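Local coordinates for protein telomeric DNA-binding factor trf1 (Schizosaccharomyces pombe, PDB 6K5S) that probably binds telomeric DNA, this part being its all-helical domain of the telomere repeat binding factor family, at residues 118-121 and 122-126; 42-45 and 46-50; 71-75 and 76-80. All coordinates share one frame; numbering follows the deposited sequence.

Contact 1: residues 118-121 and 122-126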
loop_
_atom_site.group_PDB
_atom_site.type_symbol
_atom_site.label_atom_id
_atom_site.label_comp_id
_atom_site.label_asym_id
_atom_site.label_seq_id
_atom_site.Cartn_x
_atom_site.Cartn_y
_atom_site.Cartn_z
ATOM N N SER A 118 -13.883 -25.513 -4.746
ATOM C CA SER A 118 -13.104 -26.515 -4.050
ATOM C C SER A 118 -14.011 -27.428 -3.215
ATOM O O SER A 118 -15.199 -27.150 -2.985
ATOM C CB SER A 118 -12.048 -25.833 -3.181
ATOM O OG SER A 118 -12.635 -25.082 -2.134
ATOM N N ASN A 119 -13.437 -28.548 -2.772
ATOM C CA ASN A 119 -14.161 -29.486 -1.921
ATOM C C ASN A 119 -14.416 -28.867 -0.552
ATOM O O ASN A 119 -13.498 -28.331 0.071
ATOM C CB ASN A 119 -13.361 -30.780 -1.751
ATOM C CG ASN A 119 -13.428 -31.672 -2.966
ATOM O OD1 ASN A 119 -14.250 -31.467 -3.861
ATOM N ND2 ASN A 119 -12.561 -32.681 -3.006
ATOM N N ILE A 120 -15.653 -28.942 -0.075
ATOM C CA ILE A 120 -15.945 -28.486 1.281
ATOM C C ILE A 120 -15.442 -29.526 2.273
ATOM O O ILE A 120 -15.760 -30.713 2.156
ATOM C CB ILE A 120 -17.444 -28.237 1.472
ATOM C CG1 ILE A 120 -17.951 -27.224 0.448
ATOM C CG2 ILE A 120 -17.696 -27.723 2.888
ATOM C CD1 ILE A 120 -17.507 -25.847 0.754
ATOM N N LEU A 121 -14.674 -29.079 3.263
ATOM C CA LEU A 121 -14.076 -29.948 4.262
ATOM C C LEU A 121 -14.803 -29.828 5.600
ATOM O O LEU A 121 -15.459 -28.823 5.888
ATOM C CB LEU A 121 -12.596 -29.607 4.430
ATOM C CG LEU A 121 -11.876 -29.698 3.082
ATOM C CD1 LEU A 121 -10.396 -29.375 3.218
ATOM C CD2 LEU A 121 -12.081 -31.092 2.491
ATOM N N THR A 122 -14.652 -30.870 6.430
ATOM C CA THR A 122 -15.408 -30.962 7.678
ATOM C C THR A 122 -15.134 -29.785 8.605
ATOM O O THR A 122 -16.060 -29.256 9.227
ATOM C CB THR A 122 -15.092 -32.281 8.400
ATOM O OG1 THR A 122 -13.709 -32.595 8.220
ATOM C CG2 THR A 122 -15.935 -33.415 7.839
ATOM N N ASN A 123 -13.872 -29.366 8.731
ATOM C CA ASN A 123 -13.572 -28.249 9.619
ATOM C C ASN A 123 -14.115 -26.924 9.094
ATOM O O ASN A 123 -14.439 -26.040 9.893
ATOM C CB ASN A 123 -12.073 -28.146 9.849
ATOM C CG ASN A 123 -11.558 -29.270 10.722
ATOM O OD1 ASN A 123 -11.931 -29.383 11.889
ATOM N ND2 ASN A 123 -10.718 -30.127 10.151
ATOM N N GLN A 124 -14.180 -26.751 7.768
ATOM C CA GLN A 124 -14.882 -25.602 7.202
ATOM C C GLN A 124 -16.350 -25.624 7.593
ATOM O O GLN A 124 -16.928 -24.587 7.939
ATOM C CB GLN A 124 -14.758 -25.602 5.679
ATOM C CG GLN A 124 -13.355 -25.371 5.157
ATOM C CD GLN A 124 -13.246 -25.656 3.668
ATOM O OE1 GLN A 124 -14.064 -26.380 3.094
ATOM N NE2 GLN A 124 -12.247 -25.077 3.035
ATOM N N GLY A 125 -16.973 -26.804 7.507
ATOM C CA GLY A 125 -18.365 -26.943 7.884
ATOM C C GLY A 125 -18.610 -26.590 9.335
ATOM O O GLY A 125 -19.572 -25.886 9.661
ATOM N N THR A 126 -17.756 -27.092 10.234
ATOM C CA THR A 126 -17.887 -26.744 11.647
ATOM C C THR A 126 -17.745 -25.244 11.857
ATOM O O THR A 126 -18.509 -24.636 12.624
ATOM C CB THR A 126 -16.843 -27.496 12.476
ATOM O OG1 THR A 126 -17.128 -28.893 12.429
ATOM C CG2 THR A 126 -16.868 -27.018 13.930
HETATM O O HOH W 1 -12.217 -26.070 0.567
#

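Contact 2: residues 42-45 and 46-50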
loop_
_atom_site.group_PDB
_atom_site.type_symbol
_atom_site.label_atom_id
_atom_site.label_comp_id
_atom_site.label_asym_id
_atom_site.label_seq_id
_atom_site.Cartn_x
_atom_site.Cartn_y
_atom_site.Cartn_z
ATOM N N MET A 42 2.903 -2.088 18.659
ATOM C CA MET A 42 2.299 -2.925 17.636
ATOM C C MET A 42 0.916 -2.421 17.232
ATOM O O MET A 42 0.536 -2.570 16.069
ATOM C CB MET A 42 2.224 -4.375 18.112
ATOM C CG MET A 42 3.548 -5.164 17.933
ATOM S SD MET A 42 4.053 -5.422 16.192
ATOM C CE MET A 42 2.476 -5.516 15.357
ATOM N N GLY A 43 0.161 -1.831 18.170
ATOM C CA GLY A 43 -1.163 -1.317 17.838
ATOM C C GLY A 43 -1.103 -0.178 16.843
ATOM O O GLY A 43 -1.924 -0.100 15.921
ATOM N N MET A 44 -0.132 0.727 17.026
ATOM C CA MET A 44 0.071 1.837 16.105
ATOM C C MET A 44 0.481 1.340 14.728
ATOM O O MET A 44 0.072 1.907 13.708
ATOM C CB MET A 44 1.159 2.785 16.638
ATOM C CG MET A 44 0.803 3.603 17.880
ATOM S SD MET A 44 2.275 4.546 18.406
ATOM C CE MET A 44 2.747 5.227 16.821
ATOM N N ALA A 45 1.334 0.313 14.680
ATOM C CA ALA A 45 1.754 -0.243 13.397
ATOM C C ALA A 45 0.586 -0.928 12.701
ATOM O O ALA A 45 0.434 -0.820 11.476
ATOM C CB ALA A 45 2.910 -1.221 13.606
ATOM N N PHE A 46 -0.259 -1.622 13.466
ATOM C CA PHE A 46 -1.456 -2.230 12.890
ATOM C C PHE A 46 -2.405 -1.170 12.344
ATOM O O PHE A 46 -2.981 -1.349 11.265
ATOM C CB PHE A 46 -2.159 -3.100 13.936
ATOM C CG PHE A 46 -3.433 -3.738 13.452
ATOM C CD1 PHE A 46 -3.400 -4.821 12.598
ATOM C CD2 PHE A 46 -4.673 -3.241 13.848
ATOM C CE1 PHE A 46 -4.578 -5.420 12.151
ATOM C CE2 PHE A 46 -5.864 -3.842 13.399
ATOM C CZ PHE A 46 -5.804 -4.930 12.548
ATOM N N THR A 47 -2.566 -0.047 13.060
ATOM C CA THR A 47 -3.468 1.002 12.584
ATOM C C THR A 47 -3.027 1.566 11.234
ATOM O O THR A 47 -3.864 1.768 10.348
ATOM C CB THR A 47 -3.598 2.120 13.611
ATOM O OG1 THR A 47 -4.266 1.601 14.762
ATOM C CG2 THR A 47 -4.426 3.267 13.037
ATOM N N LYS A 48 -1.727 1.789 11.038
ATOM C CA LYS A 48 -1.250 2.291 9.749
ATOM C C LYS A 48 -1.423 1.250 8.639
ATOM O O LYS A 48 -1.787 1.590 7.504
ATOM C CB LYS A 48 0.208 2.724 9.863
ATOM C CG LYS A 48 0.433 3.818 10.918
ATOM C CD LYS A 48 1.895 4.199 10.971
ATOM C CE LYS A 48 2.100 5.506 11.698
ATOM N NZ LYS A 48 1.770 5.366 13.132
ATOM N N VAL A 49 -1.130 -0.013 8.939
ATOM C CA VAL A 49 -1.377 -1.091 7.978
ATOM C C VAL A 49 -2.857 -1.149 7.611
ATOM O O VAL A 49 -3.214 -1.251 6.429
ATOM C CB VAL A 49 -0.880 -2.433 8.543
ATOM C CG1 VAL A 49 -1.391 -3.584 7.703
ATOM C CG2 VAL A 49 0.655 -2.426 8.573
ATOM N N MET A 50 -3.742 -1.067 8.609
ATOM C CA MET A 50 -5.178 -1.136 8.312
ATOM C C MET A 50 -5.646 0.048 7.481
ATOM O O MET A 50 -6.527 -0.101 6.621
ATOM C CB MET A 50 -6.008 -1.221 9.593
ATOM C CG MET A 50 -6.015 -2.627 10.202
ATOM S SD MET A 50 -6.618 -4.005 9.167
ATOM C CE MET A 50 -8.120 -3.302 8.490
HETATM O O HOH W 2 -0.954 4.593 14.060
#

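Contact 3: residues 71-75 and 76-80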
loop_
_atom_site.group_PDB
_atom_site.type_symbol
_atom_site.label_atom_id
_atom_site.label_comp_id
_atom_site.label_asym_id
_atom_site.label_seq_id
_atom_site.Cartn_x
_atom_site.Cartn_y
_atom_site.Cartn_z
ATOM N N ILE A 71 -14.115 -8.435 -11.278
ATOM C CA ILE A 71 -13.221 -7.335 -11.606
ATOM C C ILE A 71 -12.129 -7.752 -12.594
ATOM O O ILE A 71 -11.139 -7.030 -12.758
ATOM C CB ILE A 71 -12.604 -6.726 -10.338
ATOM C CG1 ILE A 71 -11.946 -7.824 -9.496
ATOM C CG2 ILE A 71 -13.658 -6.041 -9.493
ATOM C CD1 ILE A 71 -11.194 -7.272 -8.301
ATOM N N GLY A 72 -12.274 -8.899 -13.252
ATOM C CA GLY A 72 -11.323 -9.267 -14.289
ATOM C C GLY A 72 -9.934 -9.588 -13.789
ATOM O O GLY A 72 -8.955 -9.368 -14.509
ATOM N N MET A 73 -9.820 -10.106 -12.571
ATOM C CA MET A 73 -8.539 -10.502 -11.989
ATOM C C MET A 73 -8.385 -12.003 -12.242
ATOM O O MET A 73 -8.909 -12.828 -11.488
ATOM C CB MET A 73 -8.508 -10.146 -10.503
ATOM C CG MET A 73 -8.258 -8.665 -10.269
ATOM S SD MET A 73 -6.621 -7.991 -10.602
ATOM C CE MET A 73 -7.244 -6.726 -11.759
ATOM N N ARG A 74 -7.668 -12.372 -13.316
ATOM C CA ARG A 74 -7.740 -13.737 -13.827
ATOM C C ARG A 74 -6.464 -14.569 -13.730
ATOM O O ARG A 74 -6.565 -15.796 -13.819
ATOM C CB ARG A 74 -8.179 -13.729 -15.298
ATOM C CG ARG A 74 -9.205 -12.685 -15.605
ATOM C CD ARG A 74 -10.401 -13.284 -16.299
ATOM N NE ARG A 74 -11.245 -12.225 -16.846
ATOM C CZ ARG A 74 -12.432 -12.423 -17.403
ATOM N NH1 ARG A 74 -12.929 -13.653 -17.512
ATOM N NH2 ARG A 74 -13.112 -11.391 -17.866
ATOM N N THR A 75 -5.282 -13.965 -13.570
ATOM C CA THR A 75 -4.055 -14.761 -13.510
ATOM C C THR A 75 -3.956 -15.543 -12.201
ATOM O O THR A 75 -4.571 -15.179 -11.192
ATOM C CB THR A 75 -2.802 -13.893 -13.652
ATOM O OG1 THR A 75 -2.446 -13.354 -12.367
ATOM C CG2 THR A 75 -2.998 -12.768 -14.706
ATOM N N PRO A 76 -3.173 -16.630 -12.193
ATOM C CA PRO A 76 -3.002 -17.397 -10.948
ATOM C C PRO A 76 -2.512 -16.557 -9.775
ATOM O O PRO A 76 -3.006 -16.726 -8.655
ATOM C CB PRO A 76 -1.990 -18.474 -11.351
ATOM C CG PRO A 76 -2.237 -18.654 -12.834
ATOM C CD PRO A 76 -2.534 -17.291 -13.348
ATOM N N SER A 77 -1.591 -15.627 -10.002
ATOM C CA SER A 77 -1.102 -14.835 -8.877
ATOM C C SER A 77 -2.134 -13.802 -8.437
ATOM O O SER A 77 -2.290 -13.555 -7.236
ATOM C CB SER A 77 0.219 -14.162 -9.248
ATOM O OG SER A 77 -0.018 -13.162 -10.217
ATOM N N GLN A 78 -2.857 -13.203 -9.396
ATOM C CA GLN A 78 -3.932 -12.279 -9.054
ATOM C C GLN A 78 -5.018 -12.961 -8.238
ATOM O O GLN A 78 -5.503 -12.405 -7.245
ATOM C CB GLN A 78 -4.545 -11.683 -10.315
ATOM C CG GLN A 78 -3.641 -10.737 -11.046
ATOM C CD GLN A 78 -4.129 -10.419 -12.441
ATOM O OE1 GLN A 78 -5.100 -11.016 -12.942
ATOM N NE2 GLN A 78 -3.431 -9.498 -13.100
ATOM N N ARG A 79 -5.425 -14.162 -8.650
ATOM C CA ARG A 79 -6.497 -14.848 -7.945
ATOM C C ARG A 79 -6.026 -15.364 -6.594
ATOM O O ARG A 79 -6.772 -15.305 -5.609
ATOM C CB ARG A 79 -7.055 -15.966 -8.820
ATOM C CG ARG A 79 -7.861 -15.395 -9.977
ATOM C CD ARG A 79 -7.987 -16.354 -11.112
ATOM N NE ARG A 79 -8.172 -17.702 -10.604
ATOM C CZ ARG A 79 -9.356 -18.207 -10.297
ATOM N NH1 ARG A 79 -9.438 -19.452 -9.834
ATOM N NH2 ARG A 79 -10.453 -17.465 -10.466
ATOM N N SER A 80 -4.779 -15.828 -6.509
ATOM C CA SER A 80 -4.246 -16.245 -5.213
ATOM C C SER A 80 -4.186 -15.069 -4.247
ATOM O O SER A 80 -4.455 -15.216 -3.044
ATOM C CB SER A 80 -2.864 -16.861 -5.404
ATOM O OG SER A 80 -2.231 -17.088 -4.165
HETATM O O HOH W 3 -6.157 -10.450 -15.287
HETATM O O HOH W 4 -10.910 -14.915 -11.361
#

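Contact 1: residues 118-121 and 122-126
Q124 reaches back from the first turn of helix 122-141 to L121, the N-cap residue of that helix. The contact is a helix N-terminus in which a glutamine side chain holds the incoming loop. Two direct hydrogen bonds join the segments. Q124 OE1 accepts from L121 N at 2.8 Å, and the bond is almost straight, with an N-H...O angle of 168°. The donor sits above the plane of the side-chain amide, well off its lone pairs. L121 O in turn accepts from G125 N at 3.0 Å, the first backbone bond of the helix here. The cap residue is therefore bound through both its N-H and its carbonyl.

Water extends the grip. Water 1 accepts from Q124 NE2 at 2.7 Å. Water 1 donates to N119 O at 2.6 Å and also bonds S118 OG. Both ends of the buried amide thus have partners, which should limit its rotation. Q124 NE2 is also bonded to Y218 OH, in helix 208-222.

Side-chain packing adds to these bonds. Q124 CG stands anti to its own carbonyl carbon (chi1 -67°) and the chain is extended beyond it, which carries the amide back along the loop. The side chain crosses those of I120 and L121 at a slant. Replacing Q124 by an alanine would probably leave L121 N without its acceptor and water 1 without one of its donors, and the loop freer to move. I120 also packs on I182 of helix 177-195. The nearest side-chain approach of I120 to the amide is a carbon-oxygen contact, CG2 to Q124 OE1, at 3.9 Å.

Contact 2: residues 42-45 and 46-50
M44 O is gripped by two donors in this stretch of regular alpha-helix, part of helix 41-60. K48 N gives M44 O the i to i+4 backbone bond at 3.2 Å. Water 2 donates to M44 O at 2.9 Å and accepts from K48 NZ at 3.0 Å. The lysine thus meets the same carbonyl twice, once through its backbone and once through the water. The K48 chain is extended as far as CE and then turns at its last torsion (chi4 67°), which brings NZ back to the water. M44 and K48 lie side by side and point the same way, with M44 CE 3.8 Å from K48 NZ.

The other backbone bonds follow the same helical pattern, F46 to M42, T47 to G43 and V49 to A45. The F46 ring packs within its own subunit, against I23 and L24 of helix 10-24 and I34 and V35 of helix 28-36. A45 and V49 pack on G4 of the second subunit, and K48 on its I59, so this face of the helix meets the other chain of the assembly. One face of the F46 ring is covered by M50, whose CG lies 3.3 Å above the ring plane, offset toward the rim.

Contact 3: residues 71-75 and 76-80
A capping box opens helix 76-94, with T75 as the N-cap and Q78 as its partner. T75 OG1 accepts from Q78 N at 3.0 Å. In return Q78 OE1 accepts from T75 N at 3.0 Å, nearly straight at 169°, with the donor well above the amide plane. T75 OG1 lies between its backbone N and carbonyl carbon (chi1 84°), which turns it toward the first helical turn. Each residue thus binds the other's backbone N-H through its side chain.

Q78 OE1 has further partners. R74 N makes a weak, bent bond to it. Water 3 donates to Q78 OE1 at 2.6 Å and also to G72 O. One side-chain oxygen therefore gathers the end of the loop. The Q78 amide is flanked by T75 CG2, 3.5 Å from Q78 CD, and by M73 SD, 3.9 Å from that same CD. The M73 side chain crosses that of Q78 at about a right angle. Both M73 and Q78 also touch T7 of helix 4-8 and I10 of helix 10-24, so the cap is packed against the N-terminal helices.

R79 lies along the loop backbone. Its N bonds T75 O as the first helical bond. Its CG rests against M73 O and its CD against R74 O. A bend at chi3 turns the guanidinium to where NH2 meets water 4. Water 4 lies in the guanidinium plane at its edge, accepting from R79 NH2 at 2.7 Å and donating to M73 O at 2.9 Å.

In the fold
From the N terminus, contact 2 comes first, within helix 41-60, and closes no loop. Contact 3 follows at the end of the connection from helix 41-60 to helix 76-94, where it closes that loop onto the new helix. Contact 1 does the same for the loop between helix 102-113 and helix 122-141. The three are in series and none nests in or crosses another. Contacts 1 and 2 lie on opposite sides of the chain's centre, with centres about 32 Å apart. Contact 3 joins its helix start to the N-terminal helices, and contact 1 links to helices 177-195 and 208-222. Contact 2 packs partly on the second subunit and partly on helices 10-24 and 28-36.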